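Long-range contact in histone acetyltransferase, ELP3 family (Methanocaldococcus infernus, PDB 6IA8), which forms 5-carboxymethyluridine at the wobble position of tRNAs from acetyl-CoA and S-adenosyl-L-methionine, with a [4Fe-4S] cluster: residues Phe112-Ile122 with Trp154-Glu165. Numbering follows the deposited sequence.
Sequences FDPYLQTRARI and WFIKRCLDAMNE. With SO4 (sulfate ion), chain F.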
# COMPACT_ATOMS: atom_id res chain seq x y z
N PHE A 112 -12.39 5.79 -20.14
CA PHE A 112 -11.07 5.47 -19.60
C PHE A 112 -10.03 6.56 -19.87
O PHE A 112 -8.82 6.29 -19.86
CB PHE A 112 -10.57 4.15 -20.16
CG PHE A 112 -11.50 2.99 -19.93
CD1 PHE A 112 -12.40 2.62 -20.90
CD2 PHE A 112 -11.48 2.29 -18.73
CE1 PHE A 112 -13.27 1.56 -20.70
CE2 PHE A 112 -12.35 1.22 -18.52
CZ PHE A 112 -13.24 0.87 -19.51
N ASP A 113 -10.49 7.78 -20.10
CA ASP A 113 -9.58 8.90 -20.30
C ASP A 113 -8.86 9.18 -18.99
O ASP A 113 -9.53 9.43 -17.97
CB ASP A 113 -10.35 10.12 -20.79
CG ASP A 113 -9.44 11.29 -21.15
OD1 ASP A 113 -8.57 11.67 -20.35
OD2 ASP A 113 -9.63 11.85 -22.25
N PRO A 114 -7.53 9.17 -18.95
CA PRO A 114 -6.85 9.40 -17.66
C PRO A 114 -7.09 10.78 -17.09
O PRO A 114 -7.28 10.93 -15.87
CB PRO A 114 -5.35 9.18 -17.99
CG PRO A 114 -5.25 9.42 -19.47
CD PRO A 114 -6.58 8.92 -20.05
N TYR A 115 -7.09 11.81 -17.93
CA TYR A 115 -7.28 13.17 -17.44
C TYR A 115 -8.68 13.34 -16.88
O TYR A 115 -8.86 13.87 -15.77
CB TYR A 115 -7.02 14.19 -18.55
CG TYR A 115 -7.08 15.64 -18.09
CD1 TYR A 115 -8.29 16.22 -17.73
CD2 TYR A 115 -5.94 16.41 -18.02
CE1 TYR A 115 -8.37 17.54 -17.32
CE2 TYR A 115 -6.00 17.74 -17.61
CZ TYR A 115 -7.22 18.30 -17.25
OH TYR A 115 -7.29 19.62 -16.86
N LEU A 116 -9.70 12.91 -17.63
CA LEU A 116 -11.08 13.11 -17.19
C LEU A 116 -11.36 12.35 -15.91
O LEU A 116 -12.06 12.85 -15.03
CB LEU A 116 -12.04 12.67 -18.29
CG LEU A 116 -11.87 13.37 -19.64
CD1 LEU A 116 -12.90 12.84 -20.64
CD2 LEU A 116 -12.00 14.88 -19.50
N GLN A 117 -10.82 11.13 -15.77
CA GLN A 117 -11.02 10.37 -14.54
C GLN A 117 -10.39 11.09 -13.35
O GLN A 117 -11.00 11.23 -12.28
CB GLN A 117 -10.43 8.98 -14.69
CG GLN A 117 -11.24 8.02 -15.57
CD GLN A 117 -10.60 6.67 -15.65
OE1 GLN A 117 -10.88 5.79 -14.82
NE2 GLN A 117 -9.73 6.49 -16.63
N THR A 118 -9.15 11.53 -13.51
CA THR A 118 -8.47 12.19 -12.40
C THR A 118 -9.18 13.49 -12.04
O THR A 118 -9.48 13.75 -10.87
CB THR A 118 -7.02 12.43 -12.80
OG1 THR A 118 -6.37 11.18 -13.10
CG2 THR A 118 -6.26 13.14 -11.65
N ARG A 119 -9.45 14.33 -13.03
CA ARG A 119 -10.14 15.59 -12.77
C ARG A 119 -11.49 15.36 -12.09
O ARG A 119 -11.82 16.03 -11.10
CB ARG A 119 -10.31 16.36 -14.09
CG ARG A 119 -11.25 17.53 -14.02
CD ARG A 119 -10.56 18.81 -13.61
NE ARG A 119 -11.48 19.96 -13.57
CZ ARG A 119 -11.16 21.15 -13.07
NH1 ARG A 119 -9.94 21.36 -12.60
NH2 ARG A 119 -12.06 22.12 -13.05
N ALA A 120 -12.28 14.42 -12.60
CA ALA A 120 -13.63 14.23 -12.07
C ALA A 120 -13.59 13.81 -10.60
O ALA A 120 -14.43 14.23 -9.79
CB ALA A 120 -14.39 13.20 -12.92
N ARG A 121 -12.63 12.96 -10.23
CA ARG A 121 -12.52 12.52 -8.85
C ARG A 121 -12.12 13.68 -7.94
O ARG A 121 -12.63 13.81 -6.83
CB ARG A 121 -11.51 11.37 -8.76
CG ARG A 121 -11.41 10.73 -7.38
CD ARG A 121 -12.72 10.12 -6.91
NE ARG A 121 -12.70 9.83 -5.48
CZ ARG A 121 -13.78 9.58 -4.75
NH1 ARG A 121 -14.98 9.57 -5.32
NH2 ARG A 121 -13.67 9.33 -3.46
N ILE A 122 -11.19 14.52 -8.40
CA ILE A 122 -10.75 15.65 -7.60
C ILE A 122 -11.91 16.62 -7.36
O ILE A 122 -12.16 17.05 -6.23
CB ILE A 122 -9.56 16.35 -8.27
CG1 ILE A 122 -8.30 15.45 -8.15
CG2 ILE A 122 -9.29 17.70 -7.62
CD1 ILE A 122 -7.16 15.89 -9.08
N TRP A 154 2.07 8.15 -21.30
CA TRP A 154 0.99 9.08 -21.61
C TRP A 154 -0.08 9.06 -20.53
O TRP A 154 -0.54 10.12 -20.08
CB TRP A 154 0.40 8.74 -22.99
CG TRP A 154 -0.87 9.46 -23.31
CD1 TRP A 154 -0.99 10.72 -23.85
CD2 TRP A 154 -2.21 8.97 -23.12
NE1 TRP A 154 -2.33 11.04 -24.00
CE2 TRP A 154 -3.10 9.98 -23.56
CE3 TRP A 154 -2.74 7.77 -22.62
CZ2 TRP A 154 -4.48 9.84 -23.51
CZ3 TRP A 154 -4.11 7.62 -22.58
CH2 TRP A 154 -4.97 8.66 -23.01
N PHE A 155 -0.46 7.87 -20.06
CA PHE A 155 -1.54 7.77 -19.09
C PHE A 155 -1.18 8.49 -17.80
O PHE A 155 -1.98 9.26 -17.24
CB PHE A 155 -1.86 6.31 -18.82
CG PHE A 155 -3.13 6.09 -18.06
CD1 PHE A 155 -3.15 6.19 -16.68
CD2 PHE A 155 -4.30 5.81 -18.73
CE1 PHE A 155 -4.33 5.98 -15.98
CE2 PHE A 155 -5.48 5.60 -18.04
CZ PHE A 155 -5.51 5.68 -16.68
N ILE A 156 0.03 8.25 -17.30
CA ILE A 156 0.45 8.91 -16.07
C ILE A 156 0.62 10.40 -16.29
O ILE A 156 0.26 11.22 -15.43
CB ILE A 156 1.75 8.28 -15.53
CG1 ILE A 156 1.51 6.81 -15.15
CG2 ILE A 156 2.25 9.10 -14.34
CD1 ILE A 156 0.43 6.56 -14.15
N LYS A 157 1.18 10.79 -17.44
CA LYS A 157 1.32 12.20 -17.78
C LYS A 157 -0.02 12.92 -17.67
O LYS A 157 -0.11 14.01 -17.09
CB LYS A 157 1.88 12.34 -19.20
CG LYS A 157 1.95 13.76 -19.68
CD LYS A 157 2.43 13.82 -21.17
CE LYS A 157 2.21 15.18 -21.75
NZ LYS A 157 0.77 15.56 -21.82
N ARG A 158 -1.07 12.32 -18.23
CA ARG A 158 -2.36 12.98 -18.28
C ARG A 158 -3.01 13.05 -16.90
O ARG A 158 -3.77 13.98 -16.62
CB ARG A 158 -3.28 12.26 -19.28
CG ARG A 158 -2.85 12.39 -20.73
CD ARG A 158 -2.88 13.86 -21.18
NE ARG A 158 -4.26 14.36 -21.28
CZ ARG A 158 -4.61 15.64 -21.25
NH1 ARG A 158 -3.69 16.57 -21.09
NH2 ARG A 158 -5.89 15.97 -21.37
N CYS A 159 -2.80 12.03 -16.07
CA CYS A 159 -3.27 12.14 -14.69
C CYS A 159 -2.61 13.32 -13.98
O CYS A 159 -3.26 14.07 -13.24
CB CYS A 159 -2.99 10.84 -13.94
SG CYS A 159 -3.90 9.39 -14.53
N LEU A 160 -1.30 13.47 -14.17
CA LEU A 160 -0.59 14.59 -13.58
C LEU A 160 -1.04 15.91 -14.20
O LEU A 160 -1.09 16.93 -13.49
CB LEU A 160 0.91 14.42 -13.74
CG LEU A 160 1.51 13.23 -12.99
CD1 LEU A 160 2.96 13.06 -13.37
CD2 LEU A 160 1.34 13.42 -11.51
N ASP A 161 -1.33 15.92 -15.51
CA ASP A 161 -1.87 17.12 -16.14
C ASP A 161 -3.13 17.58 -15.42
O ASP A 161 -3.34 18.78 -15.23
CB ASP A 161 -2.16 16.89 -17.63
CG ASP A 161 -0.90 16.75 -18.48
OD1 ASP A 161 0.19 17.16 -18.03
OD2 ASP A 161 -1.01 16.25 -19.61
N ALA A 162 -4.02 16.63 -15.09
CA ALA A 162 -5.26 16.97 -14.40
C ALA A 162 -4.98 17.53 -13.02
O ALA A 162 -5.64 18.47 -12.59
CB ALA A 162 -6.16 15.75 -14.27
N MET A 163 -3.99 16.97 -12.33
CA MET A 163 -3.63 17.51 -11.02
C MET A 163 -2.99 18.88 -11.17
O MET A 163 -3.24 19.76 -10.34
CB MET A 163 -2.67 16.57 -10.29
CG MET A 163 -3.22 15.18 -10.04
SD MET A 163 -1.97 14.19 -9.18
CE MET A 163 -2.30 12.58 -9.90
N ASN A 164 -2.12 19.04 -12.18
CA ASN A 164 -1.43 20.31 -12.39
C ASN A 164 -2.36 21.39 -12.92
O ASN A 164 -2.06 22.59 -12.79
CB ASN A 164 -0.26 20.15 -13.38
CG ASN A 164 0.80 19.17 -12.89
OD1 ASN A 164 0.92 18.91 -11.70
ND2 ASN A 164 1.58 18.63 -13.82
N GLU A 165 -3.46 21.00 -13.55
CA GLU A 165 -4.38 21.93 -14.20
C GLU A 165 -3.69 22.69 -15.33
O GLU A 165 -3.92 23.89 -15.54
CB GLU A 165 -5.00 22.89 -13.20
CG GLU A 165 -5.94 22.22 -12.19
CD GLU A 165 -6.33 23.15 -11.05
OE1 GLU A 165 -6.47 22.66 -9.92
OE2 GLU A 165 -6.46 24.36 -11.29
S SO4 F . -1.72 14.98 -24.98
O1 SO4 F . -0.37 14.56 -24.63
O2 SO4 F . -2.26 15.81 -23.90
O3 SO4 F . -1.68 15.76 -26.22
O4 SO4 F . -2.60 13.82 -25.18
O HOH W 1 -6.43 12.47 -21.76
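Pro-114 and Tyr-115, in the first turn of helix 114-127, press onto helix 149-164 where the two segments run side by side at 35°. Pro-114 is the knob, seated among Trp-154, Phe-155, Arg-158 and Cys-159. Its CB stands 3.5 Å from the centroid of the Phe-155 ring, a CH-pi contact almost on the ring normal, while CG and CD lie against the six-membered ring of Trp-154. Proline suits a first turn, where its missing N-H costs no helical bond, and Asp-113 at the N-cap accepts from Leu-116 N.

Tyr-115 can be followed outward. The chi1 torsion of -175° sets its ring opposite the backbone nitrogen and sends it along the neighbouring helix. CB and CG meet Arg-158 NH2, both at 3.5 Å; CD2 lies over one face of that guanidinium, offset toward its rim, the planes 20° apart. CE2 passes on to Ala-162 CA at 3.4 Å. The small Ala-162 side chain lets the ring come down over the helix, its CB over the centre of one face, 3.7 Å from the Tyr-115 centroid, a CH-pi contact.

Arg-158 gives NH1 to Asp-161 OD2 (3.1 Å), a salt bridge that Lys-157 NZ shares and that probably helps to hold the arginine in place; Ser-168 bonds Asp-161 OD1. A sulfate ion, probably from the crystallisation liquor, lies over the opposite guanidinium face and accepts from Trp-154 NE1 (3.0 Å to O4) and Lys-157 NZ. A water joins Arg-158 NE to Asp-113 OD1. Thr-118 turns its hydroxyl back to Pro-114 O, leaving CG2 to pack on Ala-162 and Met-163.

Helix 114-127 links parallel strands 63-68 and 134-140; helix 149-164, with helix 171-178, links 134-140 and 184-192: successive beta-alpha-beta crossovers, as in the TIM-barrel-like radical SAM fold.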